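Local coordinates for IroE protein (Escherichia coli, PDB 2GZS) that hydrolyses the trilactone ring of enterobactin and its glucosylated salmochelin derivatives, usually cutting once to give linear trimers and preferring the iron-free siderophores, at residues Tyr94-Glu99 with Asp180-Arg185; Ser170-Leu175 with Gly248-Ala253; Ala200-Ser205 with Phe255-Leu260; Lys222-Leu227 with Ala237-Phe242. All coordinates share one frame; numbering follows the deposited sequence.

Interaction 1 of 4, residues Tyr94-Glu99 with Asp180-Arg185; sequences YTPAAE and DALLSR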
loop_
_atom_site.group_PDB
_atom_site.type_symbol
_atom_site.label_atom_id
_atom_site.label_comp_id
_atom_site.label_asym_id
_atom_site.label_seq_id
_atom_site.Cartn_x
_atom_site.Cartn_y
_atom_site.Cartn_z
ATOM N N TYR A 94 9.027 5.743 4.003
ATOM C CA TYR A 94 7.583 5.925 3.883
ATOM C C TYR A 94 7.093 7.305 4.230
ATOM O O TYR A 94 5.899 7.639 4.033
ATOM C CB TYR A 94 6.831 4.904 4.763
ATOM C CG TYR A 94 7.072 3.440 4.401
ATOM C CD1 TYR A 94 7.801 3.019 3.302
ATOM C CD2 TYR A 94 6.510 2.476 5.242
ATOM C CE1 TYR A 94 7.988 1.648 3.024
ATOM C CE2 TYR A 94 6.687 1.120 4.988
ATOM C CZ TYR A 94 7.426 0.730 3.881
ATOM O OH TYR A 94 7.608 -0.626 3.628
ATOM N N THR A 95 8.027 8.134 4.735
ATOM C CA THR A 95 7.543 9.403 5.251
ATOM C C THR A 95 7.879 10.613 4.378
ATOM O O THR A 95 8.975 10.706 3.822
ATOM C CB THR A 95 8.151 9.697 6.652
ATOM O OG1 THR A 95 9.584 9.580 6.546
ATOM C CG2 THR A 95 7.592 8.769 7.720
ATOM N N PRO A 96 6.970 11.578 4.261
ATOM C CA PRO A 96 7.223 12.835 3.527
ATOM C C PRO A 96 7.915 13.802 4.498
ATOM O O PRO A 96 7.964 13.545 5.732
ATOM C CB PRO A 96 5.805 13.349 3.205
ATOM C CG PRO A 96 5.043 12.921 4.413
ATOM C CD PRO A 96 5.590 11.557 4.828
ATOM N N ALA A 97 8.397 14.925 4.027
ATOM C CA ALA A 97 8.995 15.963 4.864
ATOM C C ALA A 97 8.269 16.341 6.143
ATOM O O ALA A 97 8.937 16.419 7.179
ATOM C CB ALA A 97 9.040 17.239 4.004
ATOM N N ALA A 98 6.986 16.578 6.027
ATOM C CA ALA A 98 6.061 17.083 7.037
ATOM C C ALA A 98 6.082 16.230 8.294
ATOM O O ALA A 98 5.869 16.731 9.404
ATOM C CB ALA A 98 4.663 17.123 6.432
ATOM N N GLU A 99 6.365 14.924 8.154
ATOM C CA GLU A 99 6.327 14.089 9.354
ATOM C C GLU A 99 7.299 14.562 10.424
ATOM O O GLU A 99 7.058 14.230 11.594
ATOM C CB GLU A 99 6.597 12.625 8.953
ATOM C CG GLU A 99 6.496 11.584 10.060
ATOM C CD GLU A 99 5.113 11.438 10.640
ATOM O OE1 GLU A 99 4.106 11.977 10.130
ATOM O OE2 GLU A 99 4.911 10.797 11.726
ATOM N N ASP A 180 -2.470 15.266 9.683
ATOM C CA ASP A 180 -3.292 16.413 9.348
ATOM C C ASP A 180 -2.643 17.224 8.236
ATOM O O ASP A 180 -3.446 17.754 7.437
ATOM C CB ASP A 180 -3.540 17.330 10.565
ATOM C CG ASP A 180 -4.425 16.646 11.624
ATOM O OD1 ASP A 180 -5.655 16.713 11.447
ATOM O OD2 ASP A 180 -3.909 16.086 12.608
ATOM N N ALA A 181 -1.310 17.307 8.268
ATOM C CA ALA A 181 -0.693 18.099 7.162
ATOM C C ALA A 181 -0.941 17.460 5.801
ATOM O O ALA A 181 -1.187 18.084 4.753
ATOM C CB ALA A 181 0.809 18.228 7.330
ATOM N N LEU A 182 -0.878 16.118 5.783
ATOM C CA LEU A 182 -1.202 15.373 4.556
ATOM C C LEU A 182 -2.658 15.469 4.205
ATOM O O LEU A 182 -2.982 15.649 3.000
ATOM C CB LEU A 182 -0.878 13.872 4.762
ATOM C CG LEU A 182 0.028 13.065 3.879
ATOM C CD1 LEU A 182 0.899 13.887 2.955
ATOM C CD2 LEU A 182 0.896 12.139 4.759
ATOM N N LEU A 183 -3.572 15.343 5.168
ATOM C CA LEU A 183 -4.978 15.568 4.789
ATOM C C LEU A 183 -5.288 16.944 4.200
ATOM O O LEU A 183 -6.133 17.120 3.332
ATOM C CB LEU A 183 -5.922 15.425 6.003
ATOM C CG LEU A 183 -6.320 13.983 6.307
ATOM C CD1 LEU A 183 -7.320 13.937 7.456
ATOM C CD2 LEU A 183 -6.851 13.295 5.055
ATOM N N SER A 184 -4.618 17.944 4.739
ATOM C CA SER A 184 -4.696 19.328 4.280
ATOM C C SER A 184 -4.265 19.404 2.817
ATOM O O SER A 184 -4.898 20.068 1.983
ATOM C CB SER A 184 -3.799 20.201 5.161
ATOM O OG SER A 184 -4.074 21.563 4.816
ATOM N N ARG A 185 -3.199 18.663 2.470
ATOM C CA ARG A 185 -2.849 18.664 1.029
ATOM C C ARG A 185 -3.845 17.873 0.196
ATOM O O ARG A 185 -4.181 18.259 -0.948
ATOM C CB ARG A 185 -1.473 18.051 0.838
ATOM C CG ARG A 185 -0.306 18.786 1.483
ATOM C CD ARG A 185 0.981 17.967 1.604
ATOM N NE ARG A 185 1.532 17.444 0.376
ATOM C CZ ARG A 185 2.289 16.435 -0.001
ATOM N NH1 ARG A 185 2.797 15.524 0.831
ATOM N NH2 ARG A 185 2.583 16.288 -1.307
#
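Ala181 meets Ala98 methyl to methyl, their CB atoms 4.1 Å apart, where the first turn of helix 179-187 faces the 3-10 segment beginning at Ala97. Small side chains on both sides let the two backbones come close, with the CA atoms of Ala98 and Ala181 only 6.8 Å apart. One residue on, the CB of Leu182 does not point at the loop, but its branched end does reach it. Its first torsion lies far from a staggered position (chi1 -125°), which swings CD2 to 4.2 Å from CG at the corner of the Pro96 ring. A helical turn after Ala181 comes Arg185, on the same face of the helix. Its chain, folded at chi3 (58°), brings NH1 to 4.4 Å from Pro96 CB, obliquely to the guanidinium plane. That nitrogen has a stronger partner in the salt bridge to Asp157, which ties the helix to helix 150-161. Polar bonds hold the loop beside the apolar patch: Glu99 N bonds to Pro96 O, and the Glu99 carboxylate accepts from the backbone N of Arg177 and of Gly178, just ahead of the helix. The contact thus joins the loop that follows helix 87-93 to a helix flanking the sheet. The contacts across its 134 Å² are van der Waals in kind, so shape and burial probably matter here, while the bonds of Glu99 probably orient the loop.

Interaction 2 of 4, residues Ser170-Leu175 with Gly248-Ala253; sequences SASPSL and GPMFNA. With DFP (diisopropyl phosphonate), chain B.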
loop_
_atom_site.group_PDB
_atom_site.type_symbol
_atom_site.label_atom_id
_atom_site.label_comp_id
_atom_site.label_asym_id
_atom_site.label_seq_id
_atom_site.Cartn_x
_atom_site.Cartn_y
_atom_site.Cartn_z
ATOM N N SER A 170 -5.012 3.500 2.094
ATOM C CA SER A 170 -4.215 4.142 3.147
ATOM C C SER A 170 -4.738 3.685 4.509
ATOM O O SER A 170 -5.854 4.151 4.843
ATOM C CB SER A 170 -4.349 5.669 3.037
ATOM O OG SER A 170 -3.594 6.241 4.112
ATOM N N ALA A 171 -3.976 2.848 5.162
ATOM C CA ALA A 171 -4.469 2.295 6.445
ATOM C C ALA A 171 -3.761 2.932 7.655
ATOM O O ALA A 171 -2.557 3.096 7.638
ATOM C CB ALA A 171 -4.256 0.791 6.418
ATOM N N SER A 172 -4.609 3.298 8.641
ATOM C CA SER A 172 -4.133 3.953 9.882
ATOM C C SER A 172 -3.187 5.155 9.688
ATOM O O SER A 172 -2.219 5.215 10.464
ATOM C CB SER A 172 -3.482 2.951 10.826
ATOM O OG SER A 172 -4.465 1.913 11.094
ATOM N N PRO A 173 -3.421 6.025 8.723
ATOM C CA PRO A 173 -2.507 7.185 8.607
ATOM C C PRO A 173 -2.695 8.108 9.829
ATOM O O PRO A 173 -1.737 8.887 10.090
ATOM C CB PRO A 173 -2.932 7.852 7.299
ATOM C CG PRO A 173 -4.385 7.488 7.150
ATOM C CD PRO A 173 -4.501 6.109 7.703
ATOM N N SER A 174 -3.805 8.011 10.502
ATOM C CA SER A 174 -4.062 8.873 11.695
ATOM C C SER A 174 -2.996 8.588 12.743
ATOM O O SER A 174 -2.879 9.436 13.681
ATOM C CB SER A 174 -5.452 8.633 12.287
ATOM O OG SER A 174 -5.503 7.319 12.825
ATOM N N LEU A 175 -2.211 7.547 12.736
ATOM C CA LEU A 175 -1.152 7.278 13.709
ATOM C C LEU A 175 0.076 8.202 13.519
ATOM O O LEU A 175 0.941 8.233 14.424
ATOM C CB LEU A 175 -0.713 5.805 13.632
ATOM C CG LEU A 175 -1.861 4.815 13.869
ATOM C CD1 LEU A 175 -1.329 3.395 13.720
ATOM C CD2 LEU A 175 -2.451 5.092 15.265
ATOM N N GLY A 248 -2.256 -4.951 15.546
ATOM C CA GLY A 248 -2.004 -6.219 14.811
ATOM C C GLY A 248 -3.247 -6.617 14.030
ATOM O O GLY A 248 -3.218 -6.862 12.795
ATOM N N PRO A 249 -4.394 -6.735 14.658
ATOM C CA PRO A 249 -5.616 -7.046 13.918
ATOM C C PRO A 249 -5.873 -6.009 12.883
ATOM O O PRO A 249 -6.392 -6.321 11.810
ATOM C CB PRO A 249 -6.694 -7.044 15.037
ATOM C CG PRO A 249 -5.916 -7.485 16.231
ATOM C CD PRO A 249 -4.571 -6.766 16.113
HETATM N N MSE A 250 -5.640 -4.697 13.035
HETATM C CA MSE A 250 -5.855 -3.745 11.981
HETATM C C MSE A 250 -4.883 -3.884 10.800
HETATM O O MSE A 250 -5.348 -3.665 9.682
HETATM C CB MSE A 250 -5.637 -2.336 12.617
HETATM C CG MSE A 250 -5.822 -1.265 11.553
HETATM SE SE MSE A 250 -7.671 -1.180 10.903
HETATM C CE MSE A 250 -7.219 0.088 9.608
ATOM N N PHE A 251 -3.633 -4.177 11.082
ATOM C CA PHE A 251 -2.676 -4.448 9.987
ATOM C C PHE A 251 -3.268 -5.555 9.100
ATOM O O PHE A 251 -3.290 -5.422 7.885
ATOM C CB PHE A 251 -1.298 -4.810 10.553
ATOM C CG PHE A 251 -0.211 -5.001 9.489
ATOM C CD1 PHE A 251 0.655 -3.940 9.268
ATOM C CD2 PHE A 251 -0.078 -6.198 8.789
ATOM C CE1 PHE A 251 1.639 -4.102 8.280
ATOM C CE2 PHE A 251 0.884 -6.328 7.826
ATOM C CZ PHE A 251 1.795 -5.306 7.573
ATOM N N ASN A 252 -3.702 -6.606 9.793
ATOM C CA ASN A 252 -4.265 -7.767 9.081
ATOM C C ASN A 252 -5.508 -7.397 8.323
ATOM O O ASN A 252 -5.700 -7.680 7.143
ATOM C CB ASN A 252 -4.697 -8.838 10.103
ATOM C CG ASN A 252 -3.536 -9.643 10.631
ATOM O OD1 ASN A 252 -2.437 -9.495 10.087
ATOM N ND2 ASN A 252 -3.798 -10.443 11.654
ATOM N N ALA A 253 -6.489 -6.771 9.002
ATOM C CA ALA A 253 -7.753 -6.444 8.383
ATOM C C ALA A 253 -7.611 -5.583 7.154
ATOM O O ALA A 253 -8.275 -5.755 6.119
ATOM C CB ALA A 253 -8.667 -5.707 9.391
HETATM C C1 DFP B . 2.112 1.707 14.446
HETATM C C2 DFP B . 3.005 1.795 15.686
HETATM C C3 DFP B . 1.436 0.352 14.308
HETATM C "C1'" DFP B . 4.072 5.559 13.118
HETATM C "C2'" DFP B . 2.999 6.474 12.605
HETATM C "C3'" DFP B . 4.573 6.136 14.484
HETATM P P DFP B . 3.203 3.136 12.436
HETATM O O1P DFP B . 3.036 1.861 13.323
HETATM O O2P DFP B . 3.505 4.313 13.445
HETATM O O3P DFP B . 4.282 2.985 11.375
#
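Ser172 and Met250, a selenomethionine in this crystal, make the close part of the contact between the end of strand 167-171 and helix 247-262. The chain of Met250 runs out with CG anti to the backbone N (chi1 179°) and then turns at chi2 (66°), a bend that curls it round the serine hydroxyl. Ser172 OG consequently lies 3.5 Å from Met250 CG and 3.6 Å from Met250 CE, against two carbons of one side chain. The terminal methyl also reaches the strand itself, with Met250 CE 4.4 Å from Ala171 CB. All three residues are buried, and His148 of strand 143-148 touches each of them. At the other end of 170-175, the partly exposed Leu175 makes no contact with 248-253 and instead lines the pocket of diisopropyl phosphonate: its CD1 is 3.9 Å from C1 of the ligand, and its backbone O is 3.3 Å from C2' of the other isopropyl arm. Arg90 and Tyr150 N supply hydrogen bonds to the same ligand. In this α/β-hydrolase the helix opens at the active-site residue His247; a selenomethionine packed on a serine hydroxyl and an alanine methyl probably helps set its spacing from Ser149 by shape.

Interaction 3 of 4, residues Ala200-Ser205 with Phe255-Leu260; sequences AIMEGS and FRQALL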
loop_
_atom_site.group_PDB
_atom_site.type_symbol
_atom_site.label_atom_id
_atom_site.label_comp_id
_atom_site.label_asym_id
_atom_site.label_seq_id
_atom_site.Cartn_x
_atom_site.Cartn_y
_atom_site.Cartn_z
ATOM N N ALA A 200 -8.977 5.020 -0.693
ATOM C CA ALA A 200 -9.671 4.261 0.342
ATOM C C ALA A 200 -8.933 4.524 1.656
ATOM O O ALA A 200 -7.812 4.037 1.835
ATOM C CB ALA A 200 -9.688 2.769 0.045
ATOM N N ILE A 201 -9.571 5.277 2.565
ATOM C CA ILE A 201 -8.976 5.481 3.883
ATOM C C ILE A 201 -9.516 4.431 4.847
ATOM O O ILE A 201 -10.734 4.176 4.821
ATOM C CB ILE A 201 -9.295 6.899 4.415
ATOM C CG1 ILE A 201 -8.752 7.960 3.441
ATOM C CG2 ILE A 201 -8.754 7.087 5.811
ATOM C CD1 ILE A 201 -9.123 9.382 3.858
HETATM N N MSE A 202 -8.636 3.791 5.591
HETATM C CA MSE A 202 -8.974 2.642 6.383
HETATM C C MSE A 202 -8.541 2.955 7.806
HETATM O O MSE A 202 -7.368 3.251 8.027
HETATM C CB MSE A 202 -8.270 1.382 5.878
HETATM C CG MSE A 202 -8.384 1.198 4.323
HETATM SE SE MSE A 202 -7.521 -0.358 3.640
HETATM C CE MSE A 202 -9.053 -1.497 3.659
ATOM N N GLU A 203 -9.476 2.897 8.760
ATOM C CA GLU A 203 -9.068 3.209 10.123
ATOM C C GLU A 203 -9.730 2.212 11.074
ATOM O O GLU A 203 -10.749 1.639 10.716
ATOM C CB GLU A 203 -9.500 4.641 10.547
ATOM C CG GLU A 203 -8.702 5.731 9.828
ATOM C CD GLU A 203 -7.346 5.991 10.431
ATOM O OE1 GLU A 203 -6.991 5.457 11.527
ATOM O OE2 GLU A 203 -6.548 6.790 9.857
ATOM N N GLY A 204 -9.150 1.976 12.229
ATOM C CA GLY A 204 -9.747 0.991 13.144
ATOM C C GLY A 204 -9.521 1.719 14.472
ATOM O O GLY A 204 -10.326 2.615 14.586
ATOM N N SER A 205 -8.463 1.241 15.074
ATOM C CA SER A 205 -7.881 1.788 16.291
ATOM C C SER A 205 -9.050 1.917 17.260
ATOM O O SER A 205 -9.258 0.891 17.905
ATOM C CB SER A 205 -7.122 3.072 16.003
ATOM O OG SER A 205 -6.022 2.796 15.136
ATOM N N PHE A 255 -4.877 -5.000 5.239
ATOM C CA PHE A 255 -4.218 -5.546 4.013
ATOM C C PHE A 255 -5.142 -6.598 3.408
ATOM O O PHE A 255 -5.219 -6.703 2.183
ATOM C CB PHE A 255 -2.830 -6.060 4.346
ATOM C CG PHE A 255 -2.571 -7.517 4.592
ATOM C CD1 PHE A 255 -2.534 -8.478 3.541
ATOM C CD2 PHE A 255 -2.319 -8.011 5.864
ATOM C CE1 PHE A 255 -2.286 -9.819 3.791
ATOM C CE2 PHE A 255 -2.111 -9.348 6.111
ATOM C CZ PHE A 255 -2.083 -10.281 5.073
ATOM N N ARG A 256 -5.785 -7.415 4.245
ATOM C CA ARG A 256 -6.607 -8.490 3.621
ATOM C C ARG A 256 -7.795 -7.896 2.951
ATOM O O ARG A 256 -8.205 -8.302 1.851
ATOM C CB ARG A 256 -6.976 -9.478 4.735
ATOM C CG ARG A 256 -5.799 -10.287 5.213
ATOM C CD ARG A 256 -6.299 -11.237 6.320
ATOM N NE ARG A 256 -5.164 -11.635 7.138
ATOM C CZ ARG A 256 -4.794 -12.899 7.267
ATOM N NH1 ARG A 256 -5.535 -13.782 6.609
ATOM N NH2 ARG A 256 -3.740 -13.145 8.037
ATOM N N GLN A 257 -8.463 -6.888 3.513
ATOM C CA GLN A 257 -9.620 -6.294 2.888
ATOM C C GLN A 257 -9.238 -5.548 1.603
ATOM O O GLN A 257 -10.001 -5.542 0.656
ATOM C CB GLN A 257 -10.423 -5.407 3.880
ATOM C CG GLN A 257 -11.698 -4.849 3.231
ATOM C CD GLN A 257 -12.712 -5.960 2.942
ATOM O OE1 GLN A 257 -13.213 -6.582 3.880
ATOM N NE2 GLN A 257 -13.009 -6.253 1.684
ATOM N N ALA A 258 -8.023 -4.959 1.593
ATOM C CA ALA A 258 -7.581 -4.342 0.331
ATOM C C ALA A 258 -7.411 -5.401 -0.773
ATOM O O ALA A 258 -7.852 -5.120 -1.875
ATOM C CB ALA A 258 -6.285 -3.563 0.602
ATOM N N LEU A 259 -6.780 -6.493 -0.391
ATOM C CA LEU A 259 -6.689 -7.547 -1.452
ATOM C C LEU A 259 -8.069 -7.991 -1.905
ATOM O O LEU A 259 -8.359 -8.186 -3.078
ATOM C CB LEU A 259 -5.866 -8.690 -0.881
ATOM C CG LEU A 259 -4.373 -8.472 -0.808
ATOM C CD1 LEU A 259 -3.652 -9.474 0.087
ATOM C CD2 LEU A 259 -3.773 -8.542 -2.250
ATOM N N LEU A 260 -8.956 -8.214 -0.940
ATOM C CA LEU A 260 -10.305 -8.699 -1.317
ATOM C C LEU A 260 -11.026 -7.700 -2.186
ATOM O O LEU A 260 -11.729 -8.005 -3.172
ATOM C CB LEU A 260 -11.099 -9.026 -0.044
ATOM C CG LEU A 260 -10.611 -10.267 0.690
ATOM C CD1 LEU A 260 -11.116 -10.257 2.127
ATOM C CD2 LEU A 260 -11.083 -11.563 0.020
#
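Met202, a selenomethionine in this crystal, reaches Gln257 and Ala258 through a chain that is straight at chi2 (180°) and turns sharply only at its last torsion, chi3 94°. The selenium thus carries the terminal methyl away from strand 198-203 and lays it against helix 247-262, the C-terminal helix covering one face of the central sheet of this α/β-hydrolase fold. The touch is made by CE alone. It lies 4.1 Å from Gln257 CB, and the two side chains cross at about a right angle. Beyond that methylene the glutamine leads off: its chain bends at chi2, and NE2 hydrogen-bonds to Glu265 past the end of the helix. The aliphatic root and the amide tip thus serve different neighbours. Trp240 of strand 237-241 touches both Met202 and Gln257, while Tyr169 of strand 167-171 touches both Met202 and Ala258, so side chains of the two flanking strands border the contact. Only 103 Å² is buried between the segments, a modest area, more than half of it on Met202. Within the helix, Leu259 N and Leu260 N bond back to Phe255 O and Arg256 O. The same methyl also rests on the helix backbone, with Met202 CE 4.2 Å from Ala258 N.

Interaction 4 of 4, residues Lys222-Leu227 with Ala237-Phe242; sequences KIHTTL and AVFWDF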
loop_
_atom_site.group_PDB
_atom_site.type_symbol
_atom_site.label_atom_id
_atom_site.label_comp_id
_atom_site.label_asym_id
_atom_site.label_seq_id
_atom_site.Cartn_x
_atom_site.Cartn_y
_atom_site.Cartn_z
ATOM N N LYS A 222 -12.799 14.300 10.727
ATOM C CA LYS A 222 -11.838 14.662 9.702
ATOM C C LYS A 222 -12.072 13.858 8.436
ATOM O O LYS A 222 -12.013 14.411 7.319
ATOM C CB LYS A 222 -10.406 14.423 10.242
ATOM C CG LYS A 222 -9.977 15.609 11.096
ATOM C CD LYS A 222 -8.520 15.407 11.489
ATOM C CE LYS A 222 -8.207 16.025 12.838
ATOM N NZ LYS A 222 -7.005 15.337 13.413
ATOM N N ILE A 223 -12.339 12.556 8.634
ATOM C CA ILE A 223 -12.524 11.745 7.432
ATOM C C ILE A 223 -13.811 12.080 6.754
ATOM O O ILE A 223 -13.881 12.156 5.509
ATOM C CB ILE A 223 -12.527 10.253 7.832
ATOM C CG1 ILE A 223 -11.171 9.792 8.367
ATOM C CG2 ILE A 223 -12.981 9.409 6.649
ATOM C CD1 ILE A 223 -11.244 8.404 8.976
ATOM N N HIS A 224 -14.896 12.348 7.498
ATOM C CA HIS A 224 -16.116 12.651 6.762
ATOM C C HIS A 224 -15.969 13.954 5.996
ATOM O O HIS A 224 -16.454 14.025 4.855
ATOM C CB HIS A 224 -17.354 12.662 7.682
ATOM C CG HIS A 224 -17.602 11.223 8.094
ATOM N ND1 HIS A 224 -17.716 10.208 7.170
ATOM C CD2 HIS A 224 -17.715 10.619 9.292
ATOM C CE1 HIS A 224 -17.905 9.047 7.765
ATOM N NE2 HIS A 224 -17.920 9.279 9.060
ATOM N N THR A 225 -15.304 14.956 6.591
ATOM C CA THR A 225 -15.155 16.165 5.783
ATOM C C THR A 225 -14.292 15.872 4.552
ATOM O O THR A 225 -14.574 16.378 3.453
ATOM C CB THR A 225 -14.440 17.247 6.603
ATOM O OG1 THR A 225 -15.350 17.620 7.659
ATOM C CG2 THR A 225 -14.083 18.488 5.798
ATOM N N THR A 226 -13.247 15.071 4.786
ATOM C CA THR A 226 -12.321 14.744 3.705
ATOM C C THR A 226 -13.091 14.109 2.551
ATOM O O THR A 226 -12.954 14.544 1.408
ATOM C CB THR A 226 -11.205 13.814 4.172
ATOM O OG1 THR A 226 -10.328 14.540 5.043
ATOM C CG2 THR A 226 -10.329 13.368 2.989
ATOM N N LEU A 227 -13.912 13.120 2.860
ATOM C CA LEU A 227 -14.716 12.504 1.800
ATOM C C LEU A 227 -15.643 13.473 1.094
ATOM O O LEU A 227 -15.835 13.418 -0.144
ATOM C CB LEU A 227 -15.531 11.333 2.369
ATOM C CG LEU A 227 -14.892 10.101 2.975
ATOM C CD1 LEU A 227 -15.985 9.028 3.192
ATOM C CD2 LEU A 227 -13.769 9.484 2.174
ATOM N N ALA A 237 -13.721 8.563 -3.302
ATOM C CA ALA A 237 -13.016 8.353 -2.012
ATOM C C ALA A 237 -13.963 7.634 -1.057
ATOM O O ALA A 237 -15.150 8.008 -1.024
ATOM C CB ALA A 237 -12.616 9.648 -1.379
ATOM N N VAL A 238 -13.500 6.676 -0.306
ATOM C CA VAL A 238 -14.326 5.883 0.562
ATOM C C VAL A 238 -13.605 5.674 1.875
ATOM O O VAL A 238 -12.379 5.824 1.960
ATOM C CB VAL A 238 -14.672 4.509 -0.045
ATOM C CG1 VAL A 238 -15.357 4.670 -1.416
ATOM C CG2 VAL A 238 -13.459 3.635 -0.251
ATOM N N PHE A 239 -14.387 5.294 2.883
ATOM C CA PHE A 239 -13.848 4.993 4.192
ATOM C C PHE A 239 -14.137 3.544 4.599
ATOM O O PHE A 239 -15.295 3.104 4.488
ATOM C CB PHE A 239 -14.486 5.971 5.197
ATOM C CG PHE A 239 -14.160 5.732 6.642
ATOM C CD1 PHE A 239 -12.818 5.553 6.971
ATOM C CD2 PHE A 239 -15.163 5.694 7.619
ATOM C CE1 PHE A 239 -12.435 5.349 8.279
ATOM C CE2 PHE A 239 -14.738 5.504 8.922
ATOM C CZ PHE A 239 -13.416 5.344 9.254
ATOM N N TRP A 240 -13.178 2.790 5.022
ATOM C CA TRP A 240 -13.338 1.443 5.572
ATOM C C TRP A 240 -13.083 1.543 7.074
ATOM O O TRP A 240 -11.988 1.925 7.492
ATOM C CB TRP A 240 -12.342 0.474 4.962
ATOM C CG TRP A 240 -12.526 0.138 3.500
ATOM C CD1 TRP A 240 -12.078 0.814 2.409
ATOM C CD2 TRP A 240 -13.248 -1.002 3.023
ATOM N NE1 TRP A 240 -12.471 0.166 1.257
ATOM C CE2 TRP A 240 -13.187 -0.948 1.634
ATOM C CE3 TRP A 240 -13.914 -2.019 3.729
ATOM C CZ2 TRP A 240 -13.801 -1.942 0.876
ATOM C CZ3 TRP A 240 -14.529 -3.010 2.949
ATOM C CH2 TRP A 240 -14.451 -2.919 1.578
ATOM N N ASP A 241 -14.089 1.207 7.857
ATOM C CA ASP A 241 -13.960 1.263 9.310
ATOM C C ASP A 241 -13.823 -0.120 9.916
ATOM O O ASP A 241 -14.608 -1.032 9.523
ATOM C CB ASP A 241 -15.236 1.895 9.882
ATOM C CG ASP A 241 -15.056 2.359 11.307
ATOM O OD1 ASP A 241 -13.975 2.267 11.889
ATOM O OD2 ASP A 241 -16.112 2.868 11.784
ATOM N N PHE A 242 -12.881 -0.377 10.780
ATOM C CA PHE A 242 -12.730 -1.622 11.478
ATOM C C PHE A 242 -12.795 -1.346 12.983
ATOM O O PHE A 242 -11.738 -1.170 13.581
ATOM C CB PHE A 242 -11.376 -2.283 11.119
ATOM C CG PHE A 242 -11.309 -2.548 9.617
ATOM C CD1 PHE A 242 -11.825 -3.703 9.044
ATOM C CD2 PHE A 242 -10.732 -1.617 8.765
ATOM C CE1 PHE A 242 -11.760 -3.885 7.668
ATOM C CE2 PHE A 242 -10.647 -1.827 7.395
ATOM C CZ PHE A 242 -11.158 -2.977 6.820
#
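Phe239 packs its ring against Ile223 and, obliquely, His224, while Leu227 packs against CB at its root, joining the strand at the sheet's edge to helix 219-232. Helix and strand run nearly antiparallel (156°), their axes 8.8 Å apart, as in the second half of a β-α-β crossover: strand 198-203 leads into the helix, which returns to strand 237-241 alongside it. Ile223 follows the Phe239 side chain from CB to CZ, first with CG2 and then with CD1. CB lies 4.0 Å from Leu227 CD1 and equally near Ile223 CG2. With CG anti to the backbone N (chi1 174°), the ring extends beneath the isoleucine. Ile223 CG2 then sits over one face as a CH-pi contact, 4.2 Å from the Phe239 ring centroid and 26° off its normal. Farther out, Ile223 CD1 is 3.4 Å from Phe239 CE1 and 3.8 Å from Phe239 CZ. Across the ring, CD2 meets CE1 of the exposed His224. Replacing the ring by an alanine here is likely to leave both branches of Ile223 without their aromatic partner and the His224 ring freer to turn. Near the start of the strand, Leu227 CD2 settles 3.7 Å from Ala237 CB. Behind this face, Lys222 O accepts both Thr226 N and, at 2.8 Å, Thr226 OG1, which arrive from opposite faces of its carbonyl plane. The Thr226 hydroxyl is thus satisfied within the helix, which offers the strand mainly aliphatic branches, with the His224 ring at the margin; cohesion comes from dispersion and CH-pi attraction with burial of apolar surface.

In the fold
Interactions 2 and 3 are successive steps along helix 247-262, their centres 7 Å apart. The helix meets neighbouring strands there, and Ser172 N bonds to Met202 O between them at 2.8 Å. Interaction 4 lies on the next strand outward, which is tied to interaction 3 by Ile201 O and Trp240 N at 2.8 Å; its Phe242 packs on Met250 and Ala253 of interaction 2. A salt bridge between Asp180 OD1 and Lys222 NZ, also 2.8 Å, links it to interaction 1. Interaction 2 comes nearest the active site: the side chain of Ser172 is about 5 Å from that of Ser149, against about 11 Å for Met202 and for Leu182. Interaction 4 is remote from it.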